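Local coordinates for protein kinase A regulatory subunit, putative (Trypanosoma cruzi, PDB 6FTF) that probably restrains the catalytic subunit of a cAMP-independent protein kinase A, and binds a nucleoside analogue in each of its two cyclic nucleotide-binding domains, at residues I36-T41 and I54-A58; A60-F66 and E130-L136; Y191-E197 and R243-V249; W201-I205 and T228-G234. One frame throughout, in Å; residues are numbered along the deposited sequence.

Interaction 1: residues I36-T41 and I54-A58; sequences ITKLLT and IKVVA
Ile-36 lays its CG2 branch on the methyl group of Ala-58, CG2 to CB 3.5 Å, at the place where the two helix backbones come nearest. With chi1 at -60°, CG2 stands anti to the backbone N and leads across to the other helix, while CG1 lies beside the backbone N. One turn on, Leu-40 reaches the second helix chiefly with CD1. That methyl lies beside a helical hydrogen bond, 3.5 Å from Ile-54 O and 3.9 Å from Ala-58 N, and also meets Val-57 CG1 at 4.0 Å. Ile-54 CG2 meets Thr-37 CG2 at 3.8 Å, and the side chain of Thr-41 crosses that of Ile-54 at about a right angle. No hydrogen bond joins the segments; the hydroxyl of Thr-37 is satisfied within its own helix by Met-33 O. The helix segments approach to 9.4 Å between axes, their N-to-C directions 120° apart. Trp-134 and Leu-136 of a barrel strand pack against Ile-36 and Val-57 respectively. Two such helices ahead of the beta barrel are consistent with the N3A motif of PKA regulatory subunits.

Interaction 2: residues A60-F66 and E130-L136; sequences AMQRATF and ELIAWVL
Gln-62 pairs with Val-135 at one end of an antiparallel strand pair, part of the jelly-roll beta barrel of the first cyclic nucleotide-binding domain. Backbone bonding sets the register. Gln-62, Ala-64 and Phe-66 face Val-135, Ala-133 and Leu-131 as hydrogen-bonded pairs, with six N-H to O=C bonds of 2.8 to 3.0 Å; Arg-63 with Trp-134 and Thr-65 with Ile-132 are the non-hydrogen-bonded pairs between them. CA-H groups lean on the same carbonyls, as where Thr-65 CA comes within 3.2 Å of Leu-131 O.

A CH-pi contact marks the face that carries Arg-63. Its CB lies over one face of the Trp-134 indole, 3.9 Å from the centroid of the six-membered ring and 16° off the normal. CG anti to the backbone N (chi1 -175°) lets the arginine chain run alongside the ring, and the guanidinium plane ends up 58° from that of the indole, so the two are not stacked. Trp-134 NE1 is spoken for by Gln-87 OE1.

Apolar packing fills the other face, where Ala-64 CB touches Val-135 CG2 at 3.8 Å and Phe-66 CD1 meets Leu-131 CD2 at 4.0 Å; Tyr-84 of the adjoining strand lies against this face. At the start of segment 60-66, Leu-136 CD1 reaches Ala-60 CB at 3.8 Å. There, too, Val-135 O receives Gln-62 N in its carbonyl plane, on a lone pair, and has a water 2.9 Å away that also lies near Gln-62 OE1.

Interaction 3: residues Y191-E197 and R243-V249; sequences YIIHYGE and RTVADVV. With 7CI (7-cyano-7-deazainosine), chain E.
Thr-244 OG1 is held from two sides by the facing turn: it donates to His-194 O at 2.6 Å, on a lone pair in the carbonyl plane, and accepts from Glu-197 N at 2.9 Å. A chi1 of 59° places the hydroxyl between the backbone N and the carbonyl carbon of Thr-244, within reach of both ends of the type II turn 194-197. Gly-196, the third residue of the turn, takes positive phi, and its O is gripped side-on by Arg-243, from NE at 3.0 Å and NH2 at 3.2 Å. Backbone bonds Gly-196 N to Thr-244 O and Thr-244 N to Glu-197 O complete the seam.

Asp-247 holds the turn at Tyr-195. Its OD1 takes Tyr-195 N at 2.8 Å in an almost straight bond (178°), met from above the carboxylate plane, while OD2 forms a salt bridge with Arg-215, whose side chain also makes a cation-pi contact with Tyr-195. The Tyr-191 ring has the Asp-247 carboxylate at its edge and Val-249 CG2 over the centre of one face, 3.5 Å from the centroid. Between these, Val-248 O accepts from both Ile-192 N and Ile-193 N, the signature of a classic beta bulge.

On the far side of the second segment, Val-245 N and Ala-246 N each make a weak bond of 3.3 Å to O4, the 5'-hydroxyl of the inosine analogue, and Val-248 CG2 packs near its ribose. Turn 194-197 packs behind the loop at Val-245 and Ala-246, which is consistent with the end of the phosphate-binding cassette of cyclic nucleotide-binding domains.

Interaction 4: residues W201-I205 and T228-G234; sequences WLYII and TQGDHIG. With 7CI (7-cyano-7-deazainosine), chain E; EDO (1,2-ethanediol), chain C.
Ile-205 wedges its side chain against the type II turn 228-231, CD1 3.6 Å from Thr-228 O. Beside it Ile-233 fills the close-packed part: with CG1 between the backbone N and the carbonyl carbon (chi1 59°), its CD1 bends back to Tyr-203 CB at 3.8 Å and Ile-205 CG1 at 4.1 Å. Nearly straight backbone bonds back this core, Tyr-203 N to Ile-233 O and Ile-205 N to Asp-231 O, and Gly-230 N donates to Ile-205 O, 2.8 Å away. Asp-231 OD2 braces the turn by taking Thr-228 N at 2.8 Å.

The outer side of the turn, at Thr-228 and Gln-229, is looser and faces solvent. Gln-229 stretches outward to an ethanediol probably from the crystallisation liquor, NE2 to O1 2.8 Å. At the opposite end Gly-234 N donates to O2 of the 7-cyano-7-deazainosine at 3.0 Å, and weakly to O3, so the ribose hydroxyls meet the chain where strand gives way to helix 235-240.

Strand 201-205 is flanked on its other edge by strand 254-260, Leu-202 packs on helix 235-240, and Tyr-203 and Ile-233 face Ile-193 of strand 191-193.

In the fold
From the N terminus, interaction 1 closes the short loop between helices 30-42 and 51-60, and the second of these runs directly into strand 62-67. Interaction 2 then joins that strand to 130-137, closing a loop of 63 residues that holds most strands of the first domain; the two contacts lie in series yet touch, as where Leu-39 CD1 lies against Trp-134. The chain next passes to the second domain, where interaction 3 closes a loop of 45 residues and interaction 4 is nested inside it. These two meet through Ile-193, Tyr-203 and Ile-233, and both reach one bound nucleoside. Centres of interactions 2 and 3 are about 41 Å apart, on opposite sides of the chain's centre.

Interaction 1: residues I36-T41 and I54-A58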
# COMPACT_ATOMS: atom_id res chain seq x y z
N ILE A 36 -8.73 9.85 11.62
CA ILE A 36 -7.47 9.17 11.89
C ILE A 36 -7.51 7.76 11.33
O ILE A 36 -6.54 7.29 10.72
CB ILE A 36 -7.17 9.16 13.39
CG1 ILE A 36 -7.06 10.58 13.93
CG2 ILE A 36 -5.92 8.40 13.66
CD1 ILE A 36 -7.16 10.65 15.42
N THR A 37 -8.61 7.05 11.52
CA THR A 37 -8.62 5.67 11.04
C THR A 37 -8.56 5.62 9.52
O THR A 37 -8.01 4.66 8.97
CB THR A 37 -9.83 4.90 11.56
OG1 THR A 37 -11.04 5.52 11.11
CG2 THR A 37 -9.79 4.80 13.08
N LYS A 38 -9.11 6.62 8.83
CA LYS A 38 -8.94 6.65 7.38
C LYS A 38 -7.47 6.81 7.01
O LYS A 38 -6.97 6.13 6.10
CB LYS A 38 -9.79 7.75 6.78
CG LYS A 38 -9.84 7.71 5.25
CD LYS A 38 -10.77 8.79 4.71
CE LYS A 38 -12.14 8.73 5.39
NZ LYS A 38 -12.83 7.43 5.21
N LEU A 39 -6.74 7.67 7.71
CA LEU A 39 -5.31 7.78 7.45
C LEU A 39 -4.62 6.43 7.67
O LEU A 39 -3.79 6.00 6.87
CB LEU A 39 -4.66 8.83 8.34
CG LEU A 39 -5.08 10.29 8.10
CD1 LEU A 39 -4.52 11.18 9.19
CD2 LEU A 39 -4.62 10.78 6.75
N LEU A 40 -4.95 5.77 8.77
CA LEU A 40 -4.27 4.52 9.09
C LEU A 40 -4.59 3.42 8.10
O LEU A 40 -3.71 2.63 7.74
CB LEU A 40 -4.65 4.08 10.50
CG LEU A 40 -4.30 5.02 11.64
CD1 LEU A 40 -4.77 4.34 12.90
CD2 LEU A 40 -2.81 5.33 11.65
N THR A 41 -5.85 3.32 7.66
CA THR A 41 -6.22 2.22 6.78
C THR A 41 -5.69 2.39 5.37
O THR A 41 -5.74 1.42 4.59
CB THR A 41 -7.73 1.98 6.76
OG1 THR A 41 -8.38 3.15 6.28
CG2 THR A 41 -8.26 1.61 8.15
N ILE A 54 -6.77 -1.06 14.76
CA ILE A 54 -6.67 0.26 14.12
C ILE A 54 -7.23 1.33 15.04
O ILE A 54 -6.64 2.42 15.19
CB ILE A 54 -7.42 0.26 12.76
CG1 ILE A 54 -6.64 -0.53 11.70
CG2 ILE A 54 -7.72 1.69 12.29
CD1 ILE A 54 -5.40 0.16 11.21
N LYS A 55 -8.39 1.07 15.64
CA LYS A 55 -9.01 2.08 16.49
C LYS A 55 -8.25 2.27 17.80
O LYS A 55 -8.19 3.39 18.31
CB LYS A 55 -10.50 1.78 16.67
CG LYS A 55 -11.26 1.97 15.37
CD LYS A 55 -12.72 1.56 15.46
CE LYS A 55 -13.54 2.58 16.23
NZ LYS A 55 -14.99 2.18 16.29
N VAL A 56 -7.63 1.22 18.34
CA VAL A 56 -6.75 1.39 19.50
C VAL A 56 -5.60 2.32 19.16
O VAL A 56 -5.26 3.23 19.92
CB VAL A 56 -6.24 0.02 20.01
CG1 VAL A 56 -5.17 0.20 21.07
CG2 VAL A 56 -7.38 -0.82 20.56
N VAL A 57 -4.95 2.07 18.03
CA VAL A 57 -3.82 2.89 17.61
C VAL A 57 -4.27 4.33 17.43
O VAL A 57 -3.62 5.27 17.90
CB VAL A 57 -3.19 2.31 16.33
CG1 VAL A 57 -2.18 3.26 15.75
CG2 VAL A 57 -2.52 0.96 16.63
N ALA A 58 -5.40 4.54 16.76
CA ALA A 58 -5.95 5.89 16.59
C ALA A 58 -6.17 6.57 17.92
O ALA A 58 -5.82 7.75 18.10
CB ALA A 58 -7.22 5.86 15.75

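Interaction 2: residues A60-F66 and E130-L136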
# COMPACT_ATOMS: atom_id res chain seq x y z
N ALA A 60 -4.56 6.18 20.58
CA ALA A 60 -3.29 6.48 21.22
C ALA A 60 -2.57 7.66 20.59
O ALA A 60 -1.57 8.12 21.15
CB ALA A 60 -2.35 5.26 21.14
N MET A 61 -3.07 8.18 19.48
CA MET A 61 -2.37 9.24 18.78
C MET A 61 -2.73 10.61 19.31
O MET A 61 -3.80 10.84 19.89
CB MET A 61 -2.67 9.13 17.29
CG MET A 61 -2.12 7.85 16.71
SD MET A 61 -2.30 7.70 14.93
CE MET A 61 -3.67 6.77 14.69
N GLN A 62 -1.78 11.53 19.15
CA GLN A 62 -1.96 12.92 19.56
C GLN A 62 -1.61 13.82 18.38
O GLN A 62 -0.75 13.49 17.56
CB GLN A 62 -1.04 13.26 20.72
CG GLN A 62 -1.21 12.36 21.94
CD GLN A 62 -0.19 12.68 23.01
OE1 GLN A 62 0.90 12.08 23.06
NE2 GLN A 62 -0.51 13.65 23.84
N ARG A 63 -2.23 14.98 18.31
CA ARG A 63 -2.03 15.86 17.17
C ARG A 63 -0.87 16.81 17.38
O ARG A 63 -0.69 17.34 18.48
CB ARG A 63 -3.29 16.67 16.90
CG ARG A 63 -3.22 17.53 15.64
CD ARG A 63 -4.62 17.96 15.22
NE ARG A 63 -5.26 18.71 16.29
CZ ARG A 63 -6.56 18.77 16.52
NH1 ARG A 63 -6.98 19.49 17.54
NH2 ARG A 63 -7.42 18.13 15.76
N ALA A 64 -0.10 17.05 16.33
CA ALA A 64 0.97 18.03 16.34
C ALA A 64 0.91 18.85 15.06
O ALA A 64 0.46 18.36 14.03
CB ALA A 64 2.33 17.35 16.44
N THR A 65 1.36 20.10 15.13
CA THR A 65 1.41 20.93 13.94
C THR A 65 2.78 21.56 13.82
O THR A 65 3.49 21.77 14.81
CB THR A 65 0.35 22.03 13.94
OG1 THR A 65 0.63 22.98 14.97
CG2 THR A 65 -1.02 21.44 14.11
N PHE A 66 3.12 21.90 12.59
CA PHE A 66 4.40 22.45 12.21
C PHE A 66 4.18 23.49 11.12
O PHE A 66 3.14 23.54 10.46
CB PHE A 66 5.33 21.36 11.65
CG PHE A 66 5.59 20.25 12.62
CD1 PHE A 66 4.77 19.13 12.67
CD2 PHE A 66 6.67 20.32 13.49
CE1 PHE A 66 5.01 18.12 13.58
CE2 PHE A 66 6.92 19.30 14.39
CZ PHE A 66 6.09 18.20 14.43
N GLU A 130 1.91 24.98 6.36
CA GLU A 130 1.67 24.26 7.60
C GLU A 130 1.69 22.77 7.32
O GLU A 130 1.53 22.33 6.18
CB GLU A 130 0.31 24.61 8.24
CG GLU A 130 0.07 26.09 8.47
CD GLU A 130 -0.57 26.79 7.29
OE1 GLU A 130 -1.15 26.12 6.40
OE2 GLU A 130 -0.51 28.04 7.26
N LEU A 131 1.84 21.99 8.39
CA LEU A 131 1.68 20.55 8.33
C LEU A 131 1.02 20.11 9.63
O LEU A 131 1.38 20.57 10.72
CB LEU A 131 3.03 19.86 8.10
CG LEU A 131 3.01 18.34 7.98
CD1 LEU A 131 4.16 17.87 7.08
CD2 LEU A 131 3.11 17.65 9.35
N ILE A 132 0.02 19.25 9.50
CA ILE A 132 -0.70 18.68 10.64
C ILE A 132 -0.45 17.19 10.63
O ILE A 132 -0.62 16.54 9.59
CB ILE A 132 -2.21 18.95 10.54
CG1 ILE A 132 -2.50 20.45 10.50
CG2 ILE A 132 -2.97 18.29 11.69
CD1 ILE A 132 -3.86 20.81 9.96
N ALA A 133 -0.07 16.64 11.77
CA ALA A 133 0.22 15.22 11.88
C ALA A 133 -0.43 14.63 13.12
O ALA A 133 -0.71 15.32 14.10
CB ALA A 133 1.72 14.97 11.95
N TRP A 134 -0.61 13.31 13.08
CA TRP A 134 -1.01 12.51 14.23
C TRP A 134 0.18 11.66 14.64
O TRP A 134 0.84 11.05 13.79
CB TRP A 134 -2.25 11.67 13.91
CG TRP A 134 -3.45 12.54 13.71
CD1 TRP A 134 -3.90 13.06 12.52
CD2 TRP A 134 -4.31 13.06 14.73
NE1 TRP A 134 -5.00 13.84 12.74
CE2 TRP A 134 -5.28 13.86 14.08
CE3 TRP A 134 -4.38 12.91 16.11
CZ2 TRP A 134 -6.29 14.51 14.78
CZ3 TRP A 134 -5.39 13.56 16.80
CH2 TRP A 134 -6.33 14.35 16.14
N VAL A 135 0.46 11.62 15.93
CA VAL A 135 1.74 11.13 16.45
C VAL A 135 1.52 9.95 17.38
O VAL A 135 0.70 10.03 18.31
CB VAL A 135 2.50 12.25 17.17
CG1 VAL A 135 3.94 11.81 17.50
CG2 VAL A 135 2.47 13.53 16.35
N LEU A 136 2.27 8.89 17.14
CA LEU A 136 2.20 7.65 17.91
C LEU A 136 3.51 7.43 18.65
O LEU A 136 4.59 7.69 18.11
CB LEU A 136 1.94 6.46 16.99
CG LEU A 136 1.64 5.13 17.66
CD1 LEU A 136 0.33 5.18 18.42
CD2 LEU A 136 1.58 4.02 16.63
O HOH W 1 1.63 10.02 21.01

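Interaction 3: residues Y191-E197 and R243-V249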
# COMPACT_ATOMS: atom_id res chain seq x y z
N TYR A 191 -10.30 -19.58 -9.81
CA TYR A 191 -10.45 -18.20 -10.25
C TYR A 191 -9.77 -17.27 -9.25
O TYR A 191 -10.08 -17.28 -8.05
CB TYR A 191 -11.93 -17.83 -10.41
CG TYR A 191 -12.57 -18.32 -11.69
CD1 TYR A 191 -12.47 -19.65 -12.10
CD2 TYR A 191 -13.27 -17.44 -12.51
CE1 TYR A 191 -13.05 -20.07 -13.29
CE2 TYR A 191 -13.86 -17.87 -13.69
CZ TYR A 191 -13.75 -19.18 -14.06
OH TYR A 191 -14.30 -19.65 -15.24
N ILE A 192 -8.84 -16.48 -9.75
CA ILE A 192 -8.20 -15.43 -8.96
C ILE A 192 -9.10 -14.21 -8.90
O ILE A 192 -9.27 -13.61 -7.83
CB ILE A 192 -6.83 -15.12 -9.59
CG1 ILE A 192 -5.96 -16.39 -9.58
CG2 ILE A 192 -6.15 -13.97 -8.87
CD1 ILE A 192 -4.68 -16.32 -10.37
N ILE A 193 -9.67 -13.83 -10.05
CA ILE A 193 -10.64 -12.75 -10.19
C ILE A 193 -11.84 -13.31 -10.94
O ILE A 193 -11.68 -14.00 -11.95
CB ILE A 193 -10.04 -11.53 -10.92
CG1 ILE A 193 -8.93 -10.94 -10.09
CG2 ILE A 193 -11.13 -10.50 -11.23
CD1 ILE A 193 -8.08 -9.86 -10.81
N HIS A 194 -13.05 -12.99 -10.47
CA HIS A 194 -14.28 -13.23 -11.22
C HIS A 194 -14.74 -11.94 -11.87
O HIS A 194 -14.68 -10.87 -11.26
CB HIS A 194 -15.41 -13.72 -10.31
CG HIS A 194 -15.35 -15.17 -9.97
ND1 HIS A 194 -15.95 -16.14 -10.75
CD2 HIS A 194 -14.76 -15.82 -8.95
CE1 HIS A 194 -15.74 -17.32 -10.20
NE2 HIS A 194 -15.01 -17.16 -9.11
N TYR A 195 -15.23 -12.07 -13.10
CA TYR A 195 -15.93 -11.00 -13.79
C TYR A 195 -17.07 -10.46 -12.94
O TYR A 195 -17.77 -11.23 -12.29
CB TYR A 195 -16.51 -11.62 -15.07
CG TYR A 195 -17.30 -10.70 -15.95
CD1 TYR A 195 -18.61 -10.38 -15.68
CD2 TYR A 195 -16.74 -10.15 -17.10
CE1 TYR A 195 -19.34 -9.54 -16.50
CE2 TYR A 195 -17.46 -9.31 -17.92
CZ TYR A 195 -18.75 -9.02 -17.61
OH TYR A 195 -19.50 -8.20 -18.43
N GLY A 196 -17.27 -9.15 -12.98
CA GLY A 196 -18.45 -8.54 -12.40
C GLY A 196 -18.38 -8.22 -10.93
O GLY A 196 -19.42 -7.91 -10.34
N GLU A 197 -17.20 -8.19 -10.35
CA GLU A 197 -17.04 -7.94 -8.92
C GLU A 197 -16.39 -6.58 -8.68
O GLU A 197 -15.89 -5.93 -9.57
CB GLU A 197 -16.31 -9.07 -8.19
CG GLU A 197 -14.93 -9.48 -8.69
CD GLU A 197 -14.42 -10.79 -8.01
OE1 GLU A 197 -15.24 -11.45 -7.34
OE2 GLU A 197 -13.22 -11.19 -8.14
N ARG A 243 -16.12 -2.06 -12.05
CA ARG A 243 -16.10 -3.45 -11.62
C ARG A 243 -15.29 -4.29 -12.59
O ARG A 243 -14.98 -3.88 -13.70
CB ARG A 243 -17.54 -3.98 -11.46
CG ARG A 243 -18.32 -3.27 -10.36
CD ARG A 243 -19.72 -3.82 -10.20
NE ARG A 243 -19.77 -5.09 -9.48
CZ ARG A 243 -19.91 -5.21 -8.17
NH1 ARG A 243 -19.94 -4.16 -7.38
NH2 ARG A 243 -20.02 -6.42 -7.62
N THR A 244 -14.93 -5.50 -12.17
CA THR A 244 -14.04 -6.32 -12.99
C THR A 244 -14.71 -6.72 -14.29
O THR A 244 -15.90 -7.05 -14.34
CB THR A 244 -13.56 -7.55 -12.22
OG1 THR A 244 -14.69 -8.31 -11.83
CG2 THR A 244 -12.74 -7.18 -10.99
N VAL A 245 -13.93 -6.67 -15.35
CA VAL A 245 -14.39 -6.88 -16.71
C VAL A 245 -13.89 -8.18 -17.30
O VAL A 245 -14.15 -8.46 -18.47
CB VAL A 245 -14.06 -5.67 -17.60
CG1 VAL A 245 -14.94 -4.49 -17.22
CG2 VAL A 245 -12.60 -5.27 -17.44
N ALA A 246 -13.17 -8.99 -16.53
CA ALA A 246 -12.72 -10.29 -16.99
C ALA A 246 -12.53 -11.20 -15.79
O ALA A 246 -12.29 -10.73 -14.68
CB ALA A 246 -11.38 -10.17 -17.72
N ASP A 247 -12.65 -12.50 -16.05
CA ASP A 247 -12.15 -13.48 -15.11
C ASP A 247 -10.65 -13.60 -15.30
O ASP A 247 -10.13 -13.45 -16.40
CB ASP A 247 -12.75 -14.86 -15.38
CG ASP A 247 -14.26 -14.87 -15.39
OD1 ASP A 247 -14.86 -14.54 -14.35
OD2 ASP A 247 -14.85 -15.25 -16.44
N VAL A 248 -9.94 -13.96 -14.23
CA VAL A 248 -8.54 -14.36 -14.32
C VAL A 248 -8.44 -15.71 -13.63
O VAL A 248 -8.80 -15.83 -12.44
CB VAL A 248 -7.59 -13.34 -13.68
CG1 VAL A 248 -6.17 -13.82 -13.84
CG2 VAL A 248 -7.80 -11.96 -14.31
N VAL A 249 -8.01 -16.72 -14.37
CA VAL A 249 -8.06 -18.12 -13.93
C VAL A 249 -6.65 -18.69 -13.95
O VAL A 249 -5.93 -18.54 -14.94
CB VAL A 249 -8.99 -18.95 -14.84
CG1 VAL A 249 -9.10 -20.38 -14.33
CG2 VAL A 249 -10.35 -18.28 -14.95
C1 7CI E . -7.20 -8.18 -16.57
N1 7CI E . -7.78 -7.78 -17.91
O1 7CI E . -8.20 -8.78 -15.78
C2 7CI E . -7.10 -7.78 -19.04
N2 7CI E . -5.82 -8.15 -19.28
O2 7CI E . -5.63 -7.33 -15.02
C3 7CI E . -5.38 -8.14 -20.55
N3 7CI E . -6.20 -7.67 -21.59
O3 7CI E . -7.50 -5.82 -13.88
C4 7CI E . -7.48 -7.26 -21.37
N4 7CI E . -11.44 -6.14 -20.45
C5 7CI E . -8.00 -7.33 -20.06
O5 7CI E . -8.13 -6.82 -22.36
C6 7CI E . -9.28 -7.05 -19.42
C7 7CI E . -9.06 -7.37 -18.09
C8 7CI E . -10.46 -6.56 -19.99
C9 7CI E . -6.71 -7.00 -15.81
C10 7CI E . -7.87 -6.63 -15.03
C11 7CI E . -8.40 -8.01 -14.60
C12 7CI E . -9.93 -8.03 -14.21
O4 7CI E . -10.67 -7.36 -15.17
O HOH W 2 -15.30 -17.90 -17.08
O HOH W 3 -17.12 -15.60 -13.28

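Interaction 4: residues W201-I205 and T228-G234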
# COMPACT_ATOMS: atom_id res chain seq x y z
N TRP A 201 -8.52 -6.09 -5.43
CA TRP A 201 -7.25 -6.77 -5.23
C TRP A 201 -6.39 -6.74 -6.48
O TRP A 201 -6.86 -7.05 -7.58
CB TRP A 201 -7.50 -8.22 -4.87
CG TRP A 201 -8.22 -8.41 -3.57
CD1 TRP A 201 -9.52 -8.82 -3.40
CD2 TRP A 201 -7.68 -8.23 -2.26
NE1 TRP A 201 -9.81 -8.91 -2.05
CE2 TRP A 201 -8.69 -8.55 -1.34
CE3 TRP A 201 -6.43 -7.84 -1.78
CZ2 TRP A 201 -8.50 -8.47 0.04
CZ3 TRP A 201 -6.23 -7.76 -0.41
CH2 TRP A 201 -7.26 -8.09 0.48
N LEU A 202 -5.13 -6.41 -6.30
CA LEU A 202 -4.12 -6.47 -7.35
C LEU A 202 -3.17 -7.60 -7.00
O LEU A 202 -2.76 -7.75 -5.85
CB LEU A 202 -3.38 -5.13 -7.46
CG LEU A 202 -2.33 -4.97 -8.56
CD1 LEU A 202 -2.18 -3.50 -8.97
CD2 LEU A 202 -0.99 -5.51 -8.11
N TYR A 203 -2.84 -8.41 -7.99
CA TYR A 203 -2.01 -9.59 -7.80
C TYR A 203 -0.77 -9.47 -8.67
O TYR A 203 -0.86 -9.12 -9.85
CB TYR A 203 -2.78 -10.86 -8.21
CG TYR A 203 -4.02 -11.12 -7.41
CD1 TYR A 203 -5.22 -10.56 -7.78
CD2 TYR A 203 -4.00 -11.93 -6.29
CE1 TYR A 203 -6.37 -10.78 -7.04
CE2 TYR A 203 -5.13 -12.15 -5.55
CZ TYR A 203 -6.30 -11.58 -5.93
OH TYR A 203 -7.46 -11.81 -5.18
N ILE A 204 0.39 -9.76 -8.09
CA ILE A 204 1.63 -9.89 -8.84
C ILE A 204 1.96 -11.37 -8.85
O ILE A 204 1.98 -12.01 -7.80
CB ILE A 204 2.77 -9.07 -8.21
CG1 ILE A 204 2.34 -7.62 -7.98
CG2 ILE A 204 3.99 -9.17 -9.09
CD1 ILE A 204 3.37 -6.79 -7.23
N ILE A 205 2.16 -11.92 -10.03
CA ILE A 205 2.40 -13.35 -10.16
C ILE A 205 3.83 -13.68 -9.76
O ILE A 205 4.79 -13.27 -10.43
CB ILE A 205 2.08 -13.84 -11.57
CG1 ILE A 205 0.63 -13.48 -11.93
CG2 ILE A 205 2.31 -15.35 -11.66
CD1 ILE A 205 0.27 -13.75 -13.36
N THR A 228 2.02 -14.34 -16.86
CA THR A 228 2.86 -15.30 -16.15
C THR A 228 3.73 -14.56 -15.13
O THR A 228 3.50 -13.40 -14.81
CB THR A 228 3.63 -16.16 -17.15
OG1 THR A 228 4.26 -17.26 -16.48
CG2 THR A 228 4.65 -15.35 -17.88
N GLN A 229 4.73 -15.27 -14.60
CA GLN A 229 5.56 -14.76 -13.52
C GLN A 229 6.09 -13.37 -13.83
O GLN A 229 6.64 -13.13 -14.91
CB GLN A 229 6.71 -15.76 -13.33
CG GLN A 229 7.69 -15.40 -12.24
CD GLN A 229 8.72 -16.48 -12.02
OE1 GLN A 229 8.43 -17.68 -12.15
NE2 GLN A 229 9.93 -16.07 -11.70
N GLY A 230 5.92 -12.46 -12.88
CA GLY A 230 6.34 -11.09 -13.01
C GLY A 230 5.27 -10.15 -13.50
O GLY A 230 5.40 -8.94 -13.33
N ASP A 231 4.19 -10.68 -14.08
CA ASP A 231 3.08 -9.88 -14.54
C ASP A 231 2.13 -9.58 -13.39
O ASP A 231 2.21 -10.16 -12.30
CB ASP A 231 2.32 -10.62 -15.64
CG ASP A 231 3.11 -10.76 -16.93
OD1 ASP A 231 3.88 -9.83 -17.28
OD2 ASP A 231 2.95 -11.78 -17.62
N HIS A 232 1.23 -8.65 -13.64
CA HIS A 232 0.23 -8.25 -12.65
C HIS A 232 -1.17 -8.26 -13.26
O HIS A 232 -1.35 -8.03 -14.47
CB HIS A 232 0.51 -6.85 -12.13
CG HIS A 232 0.75 -5.86 -13.22
ND1 HIS A 232 -0.28 -5.20 -13.87
CD2 HIS A 232 1.89 -5.46 -13.83
CE1 HIS A 232 0.23 -4.43 -14.82
NE2 HIS A 232 1.54 -4.56 -14.80
N ILE A 233 -2.17 -8.48 -12.41
CA ILE A 233 -3.57 -8.40 -12.79
C ILE A 233 -4.34 -7.68 -11.68
O ILE A 233 -3.94 -7.70 -10.51
CB ILE A 233 -4.25 -9.76 -13.10
CG1 ILE A 233 -4.20 -10.74 -11.91
CG2 ILE A 233 -3.67 -10.37 -14.38
CD1 ILE A 233 -3.05 -11.74 -11.92
N GLY A 234 -5.43 -7.03 -12.06
CA GLY A 234 -6.32 -6.34 -11.14
C GLY A 234 -6.19 -4.83 -11.17
O GLY A 234 -7.03 -4.14 -10.57
C1 7CI E . -7.20 -8.18 -16.57
N1 7CI E . -7.78 -7.78 -17.91
O1 7CI E . -8.20 -8.78 -15.78
C2 7CI E . -7.10 -7.78 -19.04
N2 7CI E . -5.82 -8.15 -19.28
O2 7CI E . -5.63 -7.33 -15.02
C3 7CI E . -5.38 -8.14 -20.55
N3 7CI E . -6.20 -7.67 -21.59
O3 7CI E . -7.50 -5.82 -13.88
C4 7CI E . -7.48 -7.26 -21.37
N4 7CI E . -11.44 -6.14 -20.45
C5 7CI E . -8.00 -7.33 -20.06
O5 7CI E . -8.13 -6.82 -22.36
C6 7CI E . -9.28 -7.05 -19.42
C7 7CI E . -9.06 -7.37 -18.09
C8 7CI E . -10.46 -6.56 -19.99
C9 7CI E . -6.71 -7.00 -15.81
C10 7CI E . -7.87 -6.63 -15.03
C11 7CI E . -8.40 -8.01 -14.60
C12 7CI E . -9.93 -8.03 -14.21
O4 7CI E . -10.67 -7.36 -15.17
C1 EDO C . 10.83 -12.31 -10.83
O1 EDO C . 10.67 -13.68 -10.44
C2 EDO C . 9.72 -11.92 -11.81
O2 EDO C . 9.78 -12.80 -12.93